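Local coordinates for protein ribokinase, putative (PDB 3B1N) that probably phosphorylates nucleosides as a kinase of the ribokinase (PfkB) family, and is captured here with ADP and the nucleoside mizoribine, at residues T3-S8 / G48-I53; L138-P143 / G258-I263; Q151-L156 / R180-L185; V161-D166 / L185-A190. One frame throughout, in Å; residues are numbered along the deposited sequence.

Contact 1: residues T3-S8 / G48-I53. With MZR (5-hydroxy-1-(beta-D-ribofuranosyl)-1H-imidazole-4-carboxamide), chain F.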
# COMPACT_ATOMS: atom_id res chain seq x y z
N THR B 3 -8.74 3.61 -32.06
CA THR B 3 -9.37 2.92 -30.93
C THR B 3 -9.36 3.85 -29.72
O THR B 3 -8.31 4.42 -29.42
CB THR B 3 -8.58 1.62 -30.59
OG1 THR B 3 -8.64 0.78 -31.77
CG2 THR B 3 -9.22 0.88 -29.41
N LEU B 4 -10.55 4.12 -29.17
CA LEU B 4 -10.68 5.11 -28.09
C LEU B 4 -10.41 4.41 -26.77
O LEU B 4 -11.04 3.38 -26.45
CB LEU B 4 -12.10 5.69 -28.04
CG LEU B 4 -12.33 6.92 -27.15
CD1 LEU B 4 -11.61 8.14 -27.74
CD2 LEU B 4 -13.84 7.20 -26.98
N ILE B 5 -9.47 4.98 -26.01
CA ILE B 5 -9.08 4.32 -24.74
C ILE B 5 -9.50 5.22 -23.58
O ILE B 5 -8.78 6.17 -23.27
CB ILE B 5 -7.54 4.09 -24.70
CG1 ILE B 5 -6.99 3.48 -26.01
CG2 ILE B 5 -7.20 3.25 -23.44
CD1 ILE B 5 -7.59 2.15 -26.33
N CYS B 6 -10.62 4.89 -22.95
CA CYS B 6 -11.15 5.74 -21.87
C CYS B 6 -10.71 5.19 -20.53
O CYS B 6 -10.91 4.01 -20.23
CB CYS B 6 -12.66 5.71 -21.90
SG CYS B 6 -13.39 6.29 -23.44
N GLY B 7 -10.05 6.01 -19.74
CA GLY B 7 -9.65 5.50 -18.42
C GLY B 7 -8.74 6.52 -17.77
O GLY B 7 -8.49 7.60 -18.29
N SER B 8 -8.25 6.15 -16.59
CA SER B 8 -7.37 7.06 -15.85
C SER B 8 -6.06 7.34 -16.56
O SER B 8 -5.51 6.48 -17.28
CB SER B 8 -7.09 6.49 -14.47
OG SER B 8 -6.47 5.22 -14.57
N GLY B 48 -1.79 4.94 -15.06
CA GLY B 48 -3.21 5.11 -15.35
C GLY B 48 -3.61 4.11 -16.41
O GLY B 48 -2.82 3.77 -17.34
N CYS B 49 -4.81 3.59 -16.28
CA CYS B 49 -5.26 2.51 -17.16
C CYS B 49 -5.30 2.92 -18.63
O CYS B 49 -4.89 2.15 -19.50
CB CYS B 49 -6.63 2.04 -16.68
SG CYS B 49 -6.48 1.28 -14.97
N ALA B 50 -5.76 4.15 -18.91
CA ALA B 50 -5.78 4.57 -20.32
C ALA B 50 -4.38 4.75 -20.85
O ALA B 50 -4.12 4.41 -22.01
CB ALA B 50 -6.58 5.86 -20.53
N GLY B 51 -3.47 5.29 -20.05
CA GLY B 51 -2.10 5.48 -20.52
C GLY B 51 -1.51 4.09 -20.81
O GLY B 51 -0.83 3.89 -21.85
N ASN B 52 -1.70 3.16 -19.88
CA ASN B 52 -1.09 1.82 -20.03
C ASN B 52 -1.62 1.06 -21.24
O ASN B 52 -0.86 0.47 -22.00
CB ASN B 52 -1.37 1.00 -18.77
CG ASN B 52 -0.75 1.62 -17.50
OD1 ASN B 52 0.16 2.46 -17.54
ND2 ASN B 52 -1.22 1.12 -16.36
N ILE B 53 -2.94 1.10 -21.41
CA ILE B 53 -3.55 0.33 -22.48
C ILE B 53 -3.16 0.95 -23.80
O ILE B 53 -2.84 0.22 -24.74
CB ILE B 53 -5.10 0.27 -22.31
CG1 ILE B 53 -5.47 -0.58 -21.08
CG2 ILE B 53 -5.77 -0.29 -23.61
CD1 ILE B 53 -6.91 -0.35 -20.64
N1 MZR F . -9.19 4.27 -10.74
O3 MZR F . -6.98 3.90 -12.39
C4 MZR F . -6.51 3.28 -11.22
C5 MZR F . -7.25 3.15 -9.98
C6 MZR F . -8.60 3.66 -9.72
O6 MZR F . -9.04 3.48 -8.57
N7 MZR F . -6.38 2.48 -9.17
C8 MZR F . -5.25 2.23 -9.86
N9 MZR F . -5.31 2.72 -11.13
C1' MZR F . -4.29 2.59 -12.19
C2' MZR F . -2.86 2.93 -11.82
O2' MZR F . -2.66 4.29 -12.16
C3' MZR F . -2.05 1.89 -12.64
O3' MZR F . -1.15 2.41 -13.62
C4' MZR F . -3.10 1.02 -13.29
O4' MZR F . -4.24 1.20 -12.47
C5' MZR F . -2.68 -0.43 -13.31
O5' MZR F . -3.74 -1.15 -13.98

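Contact 2: residues L138-P143 / G258-I263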
# COMPACT_ATOMS: atom_id res chain seq x y z
N LEU B 138 -13.56 1.14 -32.25
CA LEU B 138 -13.48 0.21 -31.14
C LEU B 138 -13.07 1.06 -29.94
O LEU B 138 -12.38 2.05 -30.09
CB LEU B 138 -12.43 -0.88 -31.41
CG LEU B 138 -12.17 -1.96 -30.35
CD1 LEU B 138 -13.38 -2.77 -29.93
CD2 LEU B 138 -10.98 -2.89 -30.76
N ALA B 139 -13.53 0.65 -28.76
CA ALA B 139 -13.15 1.39 -27.53
C ALA B 139 -12.99 0.46 -26.36
O ALA B 139 -13.41 -0.69 -26.39
CB ALA B 139 -14.23 2.44 -27.21
N ILE B 140 -12.43 1.00 -25.27
CA ILE B 140 -12.47 0.34 -23.98
C ILE B 140 -12.82 1.42 -22.95
O ILE B 140 -12.36 2.56 -23.08
CB ILE B 140 -11.09 -0.30 -23.62
CG1 ILE B 140 -11.22 -1.07 -22.26
CG2 ILE B 140 -9.92 0.68 -23.70
CD1 ILE B 140 -10.04 -2.11 -22.11
N VAL B 141 -13.62 1.03 -21.97
CA VAL B 141 -13.89 1.90 -20.81
C VAL B 141 -13.28 1.19 -19.60
O VAL B 141 -13.74 0.11 -19.20
CB VAL B 141 -15.39 2.11 -20.60
CG1 VAL B 141 -15.64 2.95 -19.29
CG2 VAL B 141 -16.04 2.80 -21.86
N GLY B 142 -12.24 1.79 -19.03
CA GLY B 142 -11.57 1.22 -17.90
C GLY B 142 -11.72 2.08 -16.67
O GLY B 142 -12.45 3.09 -16.70
N PRO B 143 -11.01 1.75 -15.59
CA PRO B 143 -11.17 2.44 -14.32
C PRO B 143 -10.89 3.92 -14.49
O PRO B 143 -9.93 4.32 -15.18
CB PRO B 143 -10.11 1.80 -13.44
CG PRO B 143 -10.06 0.37 -13.94
CD PRO B 143 -10.13 0.58 -15.46
N GLY B 258 -3.19 -5.69 -26.19
CA GLY B 258 -3.05 -6.75 -27.20
C GLY B 258 -4.39 -7.27 -27.65
O GLY B 258 -4.59 -7.56 -28.85
N LEU B 259 -5.31 -7.43 -26.72
CA LEU B 259 -6.66 -7.88 -27.08
C LEU B 259 -7.31 -6.89 -28.04
O LEU B 259 -7.89 -7.33 -29.06
CB LEU B 259 -7.50 -8.05 -25.84
CG LEU B 259 -8.62 -9.04 -26.04
CD1 LEU B 259 -8.04 -10.46 -26.01
CD2 LEU B 259 -9.64 -8.86 -24.92
N LEU B 260 -7.23 -5.58 -27.75
CA LEU B 260 -7.84 -4.55 -28.60
C LEU B 260 -7.19 -4.62 -30.01
O LEU B 260 -7.91 -4.49 -31.01
CB LEU B 260 -7.65 -3.13 -28.03
CG LEU B 260 -8.51 -2.87 -26.82
CD1 LEU B 260 -7.91 -1.63 -26.15
CD2 LEU B 260 -9.95 -2.58 -27.31
N TYR B 261 -5.88 -4.81 -30.09
CA TYR B 261 -5.23 -4.88 -31.41
C TYR B 261 -5.78 -6.10 -32.16
O TYR B 261 -6.12 -6.00 -33.37
CB TYR B 261 -3.71 -5.04 -31.22
CG TYR B 261 -2.97 -5.04 -32.53
CD1 TYR B 261 -2.61 -3.86 -33.13
CD2 TYR B 261 -2.69 -6.26 -33.17
CE1 TYR B 261 -1.94 -3.83 -34.32
CE2 TYR B 261 -2.01 -6.26 -34.39
CZ TYR B 261 -1.64 -5.03 -34.94
OH TYR B 261 -0.95 -5.02 -36.15
N GLY B 262 -5.88 -7.24 -31.47
CA GLY B 262 -6.39 -8.47 -32.12
C GLY B 262 -7.83 -8.26 -32.61
O GLY B 262 -8.17 -8.64 -33.75
N ILE B 263 -8.71 -7.66 -31.79
CA ILE B 263 -10.13 -7.49 -32.17
C ILE B 263 -10.17 -6.58 -33.43
O ILE B 263 -10.84 -6.91 -34.43
CB ILE B 263 -10.92 -6.87 -31.02
CG1 ILE B 263 -11.01 -7.90 -29.89
CG2 ILE B 263 -12.35 -6.45 -31.46
CD1 ILE B 263 -11.50 -7.23 -28.53

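Contact 3: residues Q151-L156 / R180-L185. With NA (sodium ion), chain H.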
# COMPACT_ATOMS: atom_id res chain seq x y z
N GLN B 151 -20.92 7.27 -17.85
CA GLN B 151 -21.21 8.11 -19.00
C GLN B 151 -20.61 7.54 -20.29
O GLN B 151 -21.23 7.51 -21.32
CB GLN B 151 -20.59 9.49 -18.76
CG GLN B 151 -20.99 10.55 -19.73
CD GLN B 151 -20.24 11.83 -19.44
OE1 GLN B 151 -20.68 12.66 -18.63
NE2 GLN B 151 -19.05 11.95 -20.01
N HIS B 152 -19.35 7.12 -20.20
CA HIS B 152 -18.71 6.59 -21.42
C HIS B 152 -19.41 5.34 -21.92
O HIS B 152 -19.56 5.15 -23.14
CB HIS B 152 -17.22 6.27 -21.16
CG HIS B 152 -16.38 7.46 -20.85
ND1 HIS B 152 -16.67 8.74 -21.28
CD2 HIS B 152 -15.20 7.54 -20.18
CE1 HIS B 152 -15.73 9.57 -20.83
NE2 HIS B 152 -14.83 8.85 -20.16
N THR B 153 -19.82 4.48 -20.99
CA THR B 153 -20.53 3.27 -21.38
C THR B 153 -21.85 3.57 -22.06
O THR B 153 -22.16 2.95 -23.09
CB THR B 153 -20.71 2.25 -20.27
OG1 THR B 153 -21.58 2.75 -19.26
CG2 THR B 153 -19.36 1.98 -19.65
N GLU B 154 -22.61 4.51 -21.47
CA GLU B 154 -23.88 4.92 -22.08
C GLU B 154 -23.67 5.48 -23.48
O GLU B 154 -24.39 5.12 -24.43
CB GLU B 154 -24.62 5.91 -21.16
CG GLU B 154 -25.11 5.29 -19.84
CD GLU B 154 -26.33 4.37 -20.03
OE1 GLU B 154 -26.98 4.39 -21.11
OE2 GLU B 154 -26.65 3.63 -19.08
N GLU B 155 -22.70 6.37 -23.63
CA GLU B 155 -22.48 7.07 -24.87
C GLU B 155 -21.93 6.17 -25.95
O GLU B 155 -22.33 6.24 -27.11
CB GLU B 155 -21.57 8.24 -24.65
CG GLU B 155 -22.30 9.34 -23.86
CD GLU B 155 -21.50 10.57 -23.71
OE1 GLU B 155 -20.39 10.61 -24.29
OE2 GLU B 155 -21.98 11.51 -23.00
N LEU B 156 -21.00 5.29 -25.60
CA LEU B 156 -20.48 4.40 -26.63
C LEU B 156 -21.57 3.45 -27.14
O LEU B 156 -21.63 3.15 -28.34
CB LEU B 156 -19.23 3.64 -26.13
CG LEU B 156 -18.00 4.51 -25.97
CD1 LEU B 156 -17.03 3.77 -25.04
CD2 LEU B 156 -17.32 4.81 -27.32
N ARG B 180 -24.91 -4.07 -13.50
CA ARG B 180 -25.71 -4.83 -14.46
C ARG B 180 -26.01 -4.05 -15.74
O ARG B 180 -25.85 -4.58 -16.84
CB ARG B 180 -27.03 -5.28 -13.81
CG ARG B 180 -26.91 -6.43 -12.83
CD ARG B 180 -28.31 -6.95 -12.41
NE ARG B 180 -29.05 -5.92 -11.67
CZ ARG B 180 -28.97 -5.73 -10.35
NH1 ARG B 180 -29.67 -4.75 -9.79
NH2 ARG B 180 -28.15 -6.47 -9.61
N ARG B 181 -26.39 -2.78 -15.61
CA ARG B 181 -26.65 -1.95 -16.80
C ARG B 181 -25.42 -1.83 -17.70
O ARG B 181 -25.51 -1.98 -18.92
CB ARG B 181 -27.21 -0.59 -16.40
CG ARG B 181 -27.25 0.45 -17.52
CD ARG B 181 -28.26 0.08 -18.58
NE ARG B 181 -28.45 1.21 -19.48
CZ ARG B 181 -29.24 1.21 -20.54
NH1 ARG B 181 -29.94 0.13 -20.85
NH2 ARG B 181 -29.31 2.29 -21.30
N SER B 182 -24.27 -1.59 -17.07
CA SER B 182 -23.02 -1.42 -17.85
C SER B 182 -22.67 -2.66 -18.65
O SER B 182 -22.23 -2.54 -19.81
CB SER B 182 -21.89 -1.01 -16.90
OG SER B 182 -22.18 0.24 -16.32
N ILE B 183 -22.85 -3.83 -18.04
CA ILE B 183 -22.60 -5.11 -18.69
C ILE B 183 -23.61 -5.37 -19.81
O ILE B 183 -23.20 -5.86 -20.89
CB ILE B 183 -22.64 -6.24 -17.66
CG1 ILE B 183 -21.44 -6.11 -16.70
CG2 ILE B 183 -22.65 -7.61 -18.33
CD1 ILE B 183 -21.60 -6.91 -15.39
N GLU B 184 -24.89 -5.04 -19.58
CA GLU B 184 -25.87 -5.10 -20.68
C GLU B 184 -25.42 -4.29 -21.92
O GLU B 184 -25.40 -4.80 -23.04
CB GLU B 184 -27.28 -4.66 -20.20
CG GLU B 184 -28.02 -5.72 -19.34
CD GLU B 184 -29.06 -5.12 -18.41
OE1 GLU B 184 -29.64 -5.87 -17.57
OE2 GLU B 184 -29.29 -3.88 -18.50
N LEU B 185 -24.94 -3.07 -21.72
CA LEU B 185 -24.48 -2.22 -22.79
C LEU B 185 -23.16 -2.67 -23.44
O LEU B 185 -22.94 -2.44 -24.63
CB LEU B 185 -24.28 -0.79 -22.28
CG LEU B 185 -25.53 -0.05 -21.73
CD1 LEU B 185 -25.09 1.28 -21.16
CD2 LEU B 185 -26.64 0.12 -22.80
NA NA H . -23.64 -6.39 -23.24
O HOH W 1 -23.67 2.38 -17.61
O HOH W 2 -24.44 -6.71 -25.55

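Contact 4: residues V161-D166 / L185-A190. With NA (sodium ion), chain H.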
# COMPACT_ATOMS: atom_id res chain seq x y z
N VAL B 161 -20.63 2.00 -30.94
CA VAL B 161 -19.19 1.65 -31.02
C VAL B 161 -18.96 0.43 -30.16
O VAL B 161 -19.36 0.44 -28.99
CB VAL B 161 -18.29 2.84 -30.54
CG1 VAL B 161 -16.80 2.41 -30.50
CG2 VAL B 161 -18.48 4.07 -31.40
N PRO B 162 -18.38 -0.67 -30.73
CA PRO B 162 -18.12 -1.87 -29.89
C PRO B 162 -17.08 -1.50 -28.82
O PRO B 162 -16.15 -0.78 -29.12
CB PRO B 162 -17.54 -2.88 -30.86
CG PRO B 162 -17.25 -2.17 -32.13
CD PRO B 162 -17.87 -0.80 -32.11
N PHE B 163 -17.28 -1.93 -27.58
CA PHE B 163 -16.31 -1.56 -26.55
C PHE B 163 -16.17 -2.65 -25.52
O PHE B 163 -17.13 -3.37 -25.18
CB PHE B 163 -16.65 -0.19 -25.89
CG PHE B 163 -17.91 -0.20 -25.04
CD1 PHE B 163 -17.84 -0.31 -23.65
CD2 PHE B 163 -19.16 -0.05 -25.62
CE1 PHE B 163 -18.99 -0.31 -22.85
CE2 PHE B 163 -20.33 -0.02 -24.84
CZ PHE B 163 -20.26 -0.14 -23.46
N ILE B 164 -14.94 -2.77 -25.01
CA ILE B 164 -14.68 -3.59 -23.82
C ILE B 164 -15.01 -2.76 -22.58
O ILE B 164 -14.60 -1.61 -22.50
CB ILE B 164 -13.17 -3.95 -23.76
CG1 ILE B 164 -12.71 -4.72 -25.01
CG2 ILE B 164 -12.92 -4.82 -22.47
CD1 ILE B 164 -11.22 -5.13 -24.97
N PHE B 165 -15.72 -3.37 -21.64
CA PHE B 165 -15.96 -2.78 -20.31
C PHE B 165 -15.02 -3.46 -19.32
O PHE B 165 -15.05 -4.68 -19.15
CB PHE B 165 -17.41 -2.98 -19.93
CG PHE B 165 -17.78 -2.44 -18.57
CD1 PHE B 165 -17.47 -1.13 -18.22
CD2 PHE B 165 -18.47 -3.23 -17.68
CE1 PHE B 165 -17.84 -0.63 -16.95
CE2 PHE B 165 -18.81 -2.76 -16.41
CZ PHE B 165 -18.49 -1.46 -16.07
N ASP B 166 -14.17 -2.66 -18.66
CA ASP B 166 -13.14 -3.09 -17.77
C ASP B 166 -13.39 -2.32 -16.41
O ASP B 166 -12.65 -1.33 -16.22
CB ASP B 166 -11.89 -2.63 -18.57
CG ASP B 166 -10.58 -2.73 -17.84
OD1 ASP B 166 -10.46 -3.56 -16.93
OD2 ASP B 166 -9.65 -1.94 -18.22
N LEU B 185 -24.94 -3.07 -21.72
CA LEU B 185 -24.48 -2.22 -22.79
C LEU B 185 -23.16 -2.67 -23.44
O LEU B 185 -22.94 -2.44 -24.63
CB LEU B 185 -24.28 -0.79 -22.28
CG LEU B 185 -25.53 -0.05 -21.73
CD1 LEU B 185 -25.09 1.28 -21.16
CD2 LEU B 185 -26.64 0.12 -22.80
N ALA B 186 -22.28 -3.28 -22.65
CA ALA B 186 -20.92 -3.59 -23.13
C ALA B 186 -20.91 -4.65 -24.22
O ALA B 186 -21.70 -5.59 -24.18
CB ALA B 186 -20.05 -4.07 -21.95
N THR B 187 -19.96 -4.56 -25.15
CA THR B 187 -19.75 -5.63 -26.14
C THR B 187 -18.91 -6.76 -25.55
O THR B 187 -19.13 -7.93 -25.81
CB THR B 187 -19.02 -5.11 -27.38
OG1 THR B 187 -19.50 -3.80 -27.74
CG2 THR B 187 -19.12 -6.14 -28.52
N TYR B 188 -17.89 -6.40 -24.77
CA TYR B 188 -17.05 -7.40 -24.13
C TYR B 188 -16.79 -6.96 -22.69
O TYR B 188 -16.89 -5.76 -22.40
CB TYR B 188 -15.68 -7.56 -24.86
CG TYR B 188 -15.71 -7.38 -26.37
CD1 TYR B 188 -15.52 -6.13 -26.95
CD2 TYR B 188 -15.96 -8.47 -27.22
CE1 TYR B 188 -15.52 -5.97 -28.31
CE2 TYR B 188 -16.00 -8.31 -28.59
CZ TYR B 188 -15.76 -7.06 -29.12
OH TYR B 188 -15.77 -6.86 -30.50
N ILE B 189 -16.46 -7.90 -21.82
CA ILE B 189 -15.98 -7.52 -20.47
C ILE B 189 -14.62 -8.19 -20.25
O ILE B 189 -14.41 -9.35 -20.58
CB ILE B 189 -17.05 -7.79 -19.35
CG1 ILE B 189 -16.58 -7.33 -17.97
CG2 ILE B 189 -17.53 -9.26 -19.32
CD1 ILE B 189 -17.67 -7.43 -16.91
N ALA B 190 -13.67 -7.41 -19.72
CA ALA B 190 -12.36 -7.98 -19.40
C ALA B 190 -12.10 -7.71 -17.95
O ALA B 190 -12.26 -6.57 -17.49
CB ALA B 190 -11.30 -7.36 -20.26
NA NA H . -23.64 -6.39 -23.24
O HOH W 2 -24.44 -6.71 -25.55

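Contact 1: residues T3-S8 / G48-I53
Ser8 meets the N-terminus of helix 49-59 just where strand 3-6 runs out of the central sheet of this ribokinase-fold enzyme, and the two together make one wall of the nucleoside pocket. The hydroxyl does double duty. Ser8 OG sits between its own backbone N and carbonyl carbon (chi1 59°), where it accepts from Cys49 N at 2.9 Å, a fairly straight bond (159°). The same oxygen bonds MZR O3 at 2.6 Å, and either oxygen could be the donor there. Ser8 O is satisfied separately: Ala50 N donates to it at 2.9 Å, in the carbonyl plane but bent at the hydrogen (139°). Two of the first N-H groups of the helix are thus spent on one residue. Gly48, the N-cap, has no side chain and a positive phi, and Ser8 O lies close against its backbone. Its N-H points to the ribose, bonding MZR O3' at 3.0 Å and, weakly, O2'. One turn on, Asn52 ND2 adds a second bond to MZR O3', also 3.0 Å long. That amide is itself fixed, ND2 by Asp253 OD2 and OD1 by Gln290 NE2. Asp12 and Asp253 of the same chain, and Ser36 of the second subunit, give the ligand further hydrogen bonds. Behind this polar layer the contact is mostly apolar. Ala50 CB lies 3.4 Å from Gly7 O and close to the carbonyl oxygens of Ile5 and Ser8, while Ile5 and Ile53 cross obliquely, with Ile5 CG2 resting 3.8 Å from Ile53 CB.

Contact 2: residues L138-P143 / G258-I263
Leu138 CG stands anti to its backbone N (chi1 179°) and Leu260 CG anti to its own carbonyl carbon (chi1 -72°), and the two isobutyl groups meet at a slant between a strand and a helix. This is one side of the alpha/beta/alpha sandwich of the ribokinase fold: strand 138-141, flanked in the sheet by strands 3-6 and 163-165, lies under helix 251-264, whose segment 258-263 runs nearly antiparallel to it (156°), the axes 9.6 Å apart at closest approach. No hydrogen bond crosses, so shape and apolar surface do the work. Leu138 CD2 is the busiest atom, 3.6 Å from Leu260 CD2 and 3.5 Å from the backbone Leu260 O. It also reaches Ile263 CG2 at 3.9 Å, one turn farther along the helix, where the side chains cross at about a right angle. Leu138 therefore wedges between two residues on the same helical flank. On the other face of the sheet helix 146-158 covers Ala139 and Val141, while Ile53 of helix 49-59 packs against both Ile140 and Leu260. Helix 251-264 begins beside the ligands, with Cys251 and Gly252 in the ADP pocket and Asp253 in the nucleoside pocket. Farther up the strand, Ile140 CG2 comes within 3.9 Å of Leu260 CD1.

Contact 3: residues Q151-L156 / R180-L185
Arg181 and Glu154 join two neighbouring helices, 176-185 and 146-158, which run in roughly the same direction against one face of the Rossmann-like alpha/beta sheet. From CB, the arginine chain first sets CG anti to its backbone N (chi1 168°), where CG comes 3.6 Å from Glu154 OE2. The chain bends at the next bond, and CD passes the same oxygen more distantly. Then comes the grip: Arg181 NE donates to Glu154 OE2 at 3.0 Å, almost straight (170°) and in the guanidinium plane. At the tip, Arg181 NH2 reaches Glu154 OE1 at 3.1 Å, using that oxygen's syn lone pair. This is a side-on, two-nitrogen salt bridge with the flat groups 26° apart. Beneath it Leu185 CD2 lies 3.6 Å from the guanidinium plane, over its centre, while CD1 rests against the Glu154 carboxylate, so the leucine backs both charged groups. Near the end of helix 176-185 the carbonyls of Ile183 and Glu184 bind a sodium ion. Deeper in, Thr153 and Ser182 hold a water between them, although their hydroxyls also bond Val150 O and Thr178 O, respectively. The bridging water donates to Thr153 OG1 at 2.7 Å and Ser182 OG at 2.9 Å.

Contact 4: residues V161-D166 / L185-A190
Phe163 and Thr187 lock the entry to a parallel strand pair. Phe163 O accepts twice, from Thr187 N at 3.1 Å and from Tyr188 N at 3.2 Å, while Phe163 N donates to the hydroxyl Thr187 OG1 at 2.9 Å. That oxygen lies anti to its carbonyl carbon, beside the backbone N (chi1 -40°), and takes the place of a main-chain acceptor; Ala186 O, a step earlier, is instead 2.3 Å from the sodium ion. Beyond this point the ladder is regular: Phe165 N to Tyr188 O at 2.8 Å is nearly straight (173°), and Ala190 N closes onto Phe165 O.

Side chains fill both faces of the pair. On one, Ile164 CG1 sits 3.7 Å from Tyr188 CD1, and its CG2 rests on Ala190 CB. On the other, Phe165 CB meets Ala186 CB at 3.5 Å, and the tip of the Phe163 ring, CZ, lies 3.5 Å from Ala186 CA.

The next shell holds these in place. Strand 138-141 hydrogen-bonds the far edge of strand 163-165, helix 251-264 covers Ile164 and Tyr188 with Leu260 and Ile263, and Leu156 of helix 146-158 backs Phe163. The carbonyls of Ile183, Glu184 and Arg213, with a water, complete the sodium site. Strand 163-165, helix 176-185 and strand 188-192 together form a beta-alpha-beta crossover, the repeating unit of Rossmann-like sheets.

How the contacts relate
Contacts 1, 2 and 4 share the central sheet, in which strands 3-6, 138-141, 163-165 and 188-192 lie side by side. Contact 1 joins contact 2 through Cys6 O and Gly142 N, 2.9 Å apart and probably hydrogen-bonded; Val141 O and Asp166 N, also at 2.9 Å, probably do the same between contacts 2 and 4. Contact 3 covers the sheet face away from helix 251-264: Leu156 CD1 lies 3.5 Å from Val141 CG2, and Leu185 belongs to contacts 3 and 4, which share the sodium. The nucleoside is hydrogen-bonded at contact 1 and touched by Pro143 of contact 2; the side chain of Asp166 is about 7 Å from both MZR and ADP.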